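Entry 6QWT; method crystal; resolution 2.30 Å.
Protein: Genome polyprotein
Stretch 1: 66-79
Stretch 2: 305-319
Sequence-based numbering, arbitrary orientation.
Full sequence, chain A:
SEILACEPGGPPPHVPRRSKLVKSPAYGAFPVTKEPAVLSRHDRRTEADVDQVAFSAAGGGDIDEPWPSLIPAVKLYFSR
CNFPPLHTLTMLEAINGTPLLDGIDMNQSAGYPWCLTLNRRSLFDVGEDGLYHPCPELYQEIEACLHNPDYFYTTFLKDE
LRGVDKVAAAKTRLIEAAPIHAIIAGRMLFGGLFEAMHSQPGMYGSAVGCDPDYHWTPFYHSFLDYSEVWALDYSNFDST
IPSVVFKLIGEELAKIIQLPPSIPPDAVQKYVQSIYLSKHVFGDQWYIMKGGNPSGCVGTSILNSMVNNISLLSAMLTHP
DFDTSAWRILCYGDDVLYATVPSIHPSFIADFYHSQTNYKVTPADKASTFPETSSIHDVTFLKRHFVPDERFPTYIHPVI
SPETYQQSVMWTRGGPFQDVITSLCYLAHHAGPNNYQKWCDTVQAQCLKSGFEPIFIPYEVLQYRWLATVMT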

# COMPACT_ATOMS: atom_id res chain seq x y z
N PRO A 66 -14.91 -2.71 20.82
CA PRO A 66 -14.22 -3.93 20.39
C PRO A 66 -15.14 -5.15 20.45
O PRO A 66 -15.93 -5.30 21.39
CB PRO A 66 -13.06 -4.06 21.37
CG PRO A 66 -13.54 -3.37 22.60
CD PRO A 66 -14.41 -2.23 22.13
N TRP A 67 -15.02 -6.01 19.45
CA TRP A 67 -15.69 -7.29 19.52
C TRP A 67 -14.92 -8.22 20.45
O TRP A 67 -13.74 -7.99 20.73
CB TRP A 67 -15.84 -7.90 18.12
CG TRP A 67 -14.66 -7.79 17.21
CD1 TRP A 67 -13.72 -8.75 16.96
CD2 TRP A 67 -14.30 -6.66 16.40
NE1 TRP A 67 -12.80 -8.30 16.05
CE2 TRP A 67 -13.12 -7.02 15.69
CE3 TRP A 67 -14.84 -5.39 16.20
CZ2 TRP A 67 -12.49 -6.14 14.81
CZ3 TRP A 67 -14.21 -4.52 15.33
CH2 TRP A 67 -13.05 -4.90 14.64
N PRO A 68 -15.58 -9.27 20.98
CA PRO A 68 -14.97 -10.04 22.09
C PRO A 68 -13.56 -10.54 21.84
O PRO A 68 -12.78 -10.63 22.80
CB PRO A 68 -15.95 -11.21 22.26
CG PRO A 68 -17.26 -10.63 21.88
CD PRO A 68 -16.98 -9.67 20.75
N SER A 69 -13.19 -10.86 20.61
CA SER A 69 -11.87 -11.40 20.31
C SER A 69 -10.88 -10.33 19.88
O SER A 69 -9.72 -10.67 19.58
CB SER A 69 -11.97 -12.48 19.22
OG SER A 69 -12.37 -11.92 17.98
N LEU A 70 -11.28 -9.05 19.84
CA LEU A 70 -10.40 -8.01 19.31
C LEU A 70 -9.24 -7.71 20.25
O LEU A 70 -8.08 -7.73 19.84
CB LEU A 70 -11.21 -6.74 19.01
CG LEU A 70 -10.37 -5.58 18.46
CD1 LEU A 70 -9.55 -6.01 17.25
CD2 LEU A 70 -11.26 -4.39 18.12
N ILE A 71 -9.54 -7.41 21.52
CA ILE A 71 -8.48 -7.15 22.49
C ILE A 71 -7.54 -8.34 22.63
O ILE A 71 -6.31 -8.13 22.66
CB ILE A 71 -9.08 -6.71 23.84
CG1 ILE A 71 -9.93 -5.45 23.67
CG2 ILE A 71 -7.97 -6.53 24.88
CD1 ILE A 71 -9.20 -4.17 23.95
N PRO A 72 -8.01 -9.59 22.74
CA PRO A 72 -7.07 -10.72 22.72
C PRO A 72 -6.19 -10.74 21.48
O PRO A 72 -5.00 -11.08 21.57
CB PRO A 72 -7.99 -11.94 22.80
CG PRO A 72 -9.18 -11.45 23.53
CD PRO A 72 -9.38 -10.04 23.05
N ALA A 73 -6.74 -10.38 20.31
CA ALA A 73 -5.93 -10.37 19.09
C ALA A 73 -4.84 -9.31 19.17
O ALA A 73 -3.71 -9.54 18.72
CB ALA A 73 -6.82 -10.13 17.87
N VAL A 74 -5.16 -8.15 19.74
CA VAL A 74 -4.15 -7.10 19.93
C VAL A 74 -3.00 -7.63 20.78
O VAL A 74 -1.83 -7.50 20.41
CB VAL A 74 -4.79 -5.85 20.56
CG1 VAL A 74 -3.71 -4.85 20.94
CG2 VAL A 74 -5.80 -5.22 19.60
N LYS A 75 -3.32 -8.24 21.92
CA LYS A 75 -2.29 -8.78 22.79
C LYS A 75 -1.49 -9.87 22.10
O LYS A 75 -0.26 -9.93 22.23
CB LYS A 75 -2.92 -9.31 24.08
CG LYS A 75 -3.71 -8.27 24.86
CD LYS A 75 -2.82 -7.11 25.28
CE LYS A 75 -3.61 -6.04 26.00
NZ LYS A 75 -2.72 -4.95 26.49
N LEU A 76 -2.17 -10.74 21.35
CA LEU A 76 -1.48 -11.83 20.66
C LEU A 76 -0.48 -11.30 19.64
O LEU A 76 0.67 -11.75 19.59
CB LEU A 76 -2.49 -12.75 19.98
CG LEU A 76 -1.90 -13.96 19.25
CD1 LEU A 76 -1.06 -14.80 20.21
CD2 LEU A 76 -3.01 -14.78 18.62
N TYR A 77 -0.90 -10.33 18.83
CA TYR A 77 -0.01 -9.79 17.80
C TYR A 77 1.21 -9.12 18.41
O TYR A 77 2.35 -9.42 18.04
CB TYR A 77 -0.78 -8.81 16.91
CG TYR A 77 0.10 -8.07 15.93
CD1 TYR A 77 0.67 -8.72 14.85
CD2 TYR A 77 0.38 -6.72 16.10
CE1 TYR A 77 1.48 -8.06 13.96
CE2 TYR A 77 1.19 -6.04 15.21
CZ TYR A 77 1.74 -6.72 14.14
OH TYR A 77 2.56 -6.07 13.24
N PHE A 78 1.01 -8.23 19.38
CA PHE A 78 2.14 -7.55 20.00
C PHE A 78 2.98 -8.49 20.85
O PHE A 78 4.17 -8.21 21.06
CB PHE A 78 1.65 -6.38 20.85
CG PHE A 78 1.35 -5.15 20.04
CD1 PHE A 78 2.36 -4.28 19.68
CD2 PHE A 78 0.05 -4.89 19.62
CE1 PHE A 78 2.08 -3.15 18.93
CE2 PHE A 78 -0.23 -3.77 18.87
CZ PHE A 78 0.78 -2.89 18.53
N SER A 79 2.41 -9.59 21.34
CA SER A 79 3.21 -10.59 22.04
C SER A 79 4.22 -11.22 21.10
O SER A 79 5.40 -11.36 21.45
CB SER A 79 2.30 -11.65 22.65
OG SER A 79 3.05 -12.70 23.23
N SER A 305 -0.84 -2.73 7.88
CA SER A 305 -0.38 -4.10 8.09
C SER A 305 -0.73 -4.58 9.48
O SER A 305 -1.26 -5.68 9.66
CB SER A 305 1.13 -4.20 7.87
OG SER A 305 1.47 -4.03 6.51
N MET A 306 -0.43 -3.76 10.49
CA MET A 306 -0.77 -4.13 11.86
C MET A 306 -2.27 -4.29 12.02
O MET A 306 -2.73 -5.27 12.62
CB MET A 306 -0.20 -3.09 12.83
CG MET A 306 1.30 -2.90 12.67
SD MET A 306 2.04 -1.68 13.77
CE MET A 306 1.53 -2.30 15.35
N VAL A 307 -3.06 -3.36 11.46
CA VAL A 307 -4.51 -3.49 11.50
C VAL A 307 -4.95 -4.81 10.88
O VAL A 307 -5.78 -5.54 11.44
CB VAL A 307 -5.17 -2.30 10.77
CG1 VAL A 307 -6.65 -2.60 10.49
CG2 VAL A 307 -5.03 -1.03 11.59
N ASN A 308 -4.39 -5.14 9.72
CA ASN A 308 -4.76 -6.38 9.05
C ASN A 308 -4.39 -7.60 9.89
O ASN A 308 -5.19 -8.53 10.02
CB ASN A 308 -4.07 -6.44 7.69
CG ASN A 308 -4.85 -7.23 6.67
OD1 ASN A 308 -5.69 -8.05 7.03
ND2 ASN A 308 -4.62 -6.94 5.40
N ASN A 309 -3.19 -7.61 10.47
CA ASN A 309 -2.78 -8.72 11.33
C ASN A 309 -3.74 -8.88 12.50
O ASN A 309 -4.21 -9.99 12.79
CB ASN A 309 -1.36 -8.50 11.84
CG ASN A 309 -0.30 -9.09 10.92
OD1 ASN A 309 0.31 -10.11 11.23
ND2 ASN A 309 -0.07 -8.44 9.79
N ILE A 310 -4.06 -7.77 13.18
CA ILE A 310 -4.95 -7.81 14.34
C ILE A 310 -6.33 -8.34 13.94
O ILE A 310 -6.91 -9.20 14.62
CB ILE A 310 -5.06 -6.42 14.99
CG1 ILE A 310 -3.68 -5.88 15.35
CG2 ILE A 310 -5.98 -6.46 16.20
CD1 ILE A 310 -3.21 -6.23 16.71
N SER A 311 -6.87 -7.83 12.83
CA SER A 311 -8.21 -8.22 12.41
C SER A 311 -8.27 -9.71 12.08
O SER A 311 -9.18 -10.42 12.52
CB SER A 311 -8.64 -7.38 11.21
OG SER A 311 -8.55 -6.00 11.53
N LEU A 312 -7.30 -10.20 11.31
CA LEU A 312 -7.26 -11.63 10.97
C LEU A 312 -7.15 -12.49 12.22
O LEU A 312 -7.86 -13.49 12.36
CB LEU A 312 -6.09 -11.92 10.03
CG LEU A 312 -6.19 -11.36 8.61
CD1 LEU A 312 -4.81 -11.28 7.98
CD2 LEU A 312 -7.13 -12.22 7.76
N LEU A 313 -6.26 -12.11 13.14
CA LEU A 313 -6.10 -12.87 14.38
C LEU A 313 -7.40 -12.88 15.19
O LEU A 313 -7.75 -13.90 15.80
CB LEU A 313 -4.95 -12.30 15.21
CG LEU A 313 -3.54 -12.56 14.66
CD1 LEU A 313 -2.53 -11.58 15.25
CD2 LEU A 313 -3.11 -13.99 14.94
N SER A 314 -8.14 -11.77 15.19
CA SER A 314 -9.40 -11.74 15.93
C SER A 314 -10.43 -12.69 15.32
O SER A 314 -11.33 -13.16 16.01
CB SER A 314 -9.95 -10.31 15.99
OG SER A 314 -10.60 -9.95 14.78
N ALA A 315 -10.30 -12.98 14.02
CA ALA A 315 -11.16 -13.96 13.37
C ALA A 315 -10.72 -15.39 13.69
O ALA A 315 -11.55 -16.25 13.97
CB ALA A 315 -11.16 -13.74 11.86
N MET A 316 -9.41 -15.64 13.64
CA MET A 316 -8.92 -16.99 13.90
C MET A 316 -9.08 -17.37 15.37
O MET A 316 -9.28 -18.56 15.68
CB MET A 316 -7.46 -17.09 13.45
CG MET A 316 -7.23 -16.62 12.00
SD MET A 316 -5.51 -16.64 11.43
CE MET A 316 -4.65 -16.40 12.97
N LEU A 317 -9.04 -16.40 16.27
CA LEU A 317 -9.19 -16.68 17.70
C LEU A 317 -10.57 -17.23 18.04
O LEU A 317 -10.72 -17.85 19.10
CB LEU A 317 -8.92 -15.41 18.51
CG LEU A 317 -7.45 -15.13 18.80
CD1 LEU A 317 -7.28 -13.73 19.38
CD2 LEU A 317 -6.87 -16.19 19.73
N THR A 318 -11.57 -17.02 17.18
CA THR A 318 -12.89 -17.59 17.41
C THR A 318 -13.02 -19.01 16.89
O THR A 318 -14.06 -19.65 17.12
CB THR A 318 -13.97 -16.71 16.77
OG1 THR A 318 -13.93 -16.86 15.34
CG2 THR A 318 -13.76 -15.24 17.13
N HIS A 319 -12.02 -19.53 16.20
CA HIS A 319 -12.08 -20.90 15.71
C HIS A 319 -11.73 -21.88 16.83
O HIS A 319 -10.72 -21.68 17.52
CB HIS A 319 -11.14 -21.11 14.52
CG HIS A 319 -11.40 -22.36 13.76
ND1 HIS A 319 -11.05 -23.61 14.23
CD2 HIS A 319 -11.99 -22.57 12.55
CE1 HIS A 319 -11.41 -24.53 13.35
NE2 HIS A 319 -11.98 -23.92 12.32

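The first stretch enters as a loop and becomes helical at Leu 70; the second is helical from its first residue, Ser 305. In both, the helices are defined by successive i to i+4 backbone hydrogen bonds, such as Tyr 77 N to Ala 73 O at 2.9 Å and Ser 314 N to Ile 310 O at 2.9 Å. The helix axes approach to 8.1 Å, and their N-to-C directions differ by 121°, an oblique crossing closer to antiparallel than to parallel. The backbones come nearest where small residues meet, with Ala 73 CA 4.9 Å from Ser 314 CA. Toward the end of the second stretch, a type I turn runs from Met 316 to His 319, with His 319 N bonded to Met 316 O at 3.0 Å.

Ala 73 points toward the other helix, and its methyl lies almost against the backbone there: CB is 3.4 Å from Ile 310 O and 3.4 Å from Ser 314 N. The short side chain thus accompanies the closest backbone approach.

Polar contacts gather on Ser 314. Trp 67 NE1 donates to Ser 314 OG at 3.0 Å with an N-H...acceptor angle of 171°, so the bond is nearly linear, and the hydroxyl lies at the edge of the indole, near its plane, as an N-H donor requires. Ser 314 OG in turn donates to Ser 311 O at 2.7 Å, so this hydroxyl both accepts and donates. Ser 69 OG donates to Ser 314 O at 2.5 Å, a short bond that ties the residue just before the first helix to the backbone of the second.

Two knob-into-hole arrangements organize the apolar packing. Ile 310 sits among Leu 70, Ala 73, Val 74 and Tyr 77; its CG2 lies 3.6 Å from Val 74 CG2 and 3.7 Å from Leu 70 CD1, while its CD1 reaches Tyr 77 CB at 3.5 Å. Reciprocally, Tyr 77 sits among Met 306, Asn 309, Ile 310 and Leu 313, and it has the largest area covered by the other stretch, 108 Å². Met 306 CE lies near the plane of its ring, at the edge, 3.8 Å from Tyr 77 CE2, and the same methyl approaches Phe 78 CZ at 3.3 Å, bridging the two aromatic residues. Leucines extend the apolar contact: Leu 76 CD2 is 3.8 Å from Leu 313 CD2, and Leu 317 CD1 is 3.9 Å from both Pro 72 CB and Ala 73 CB.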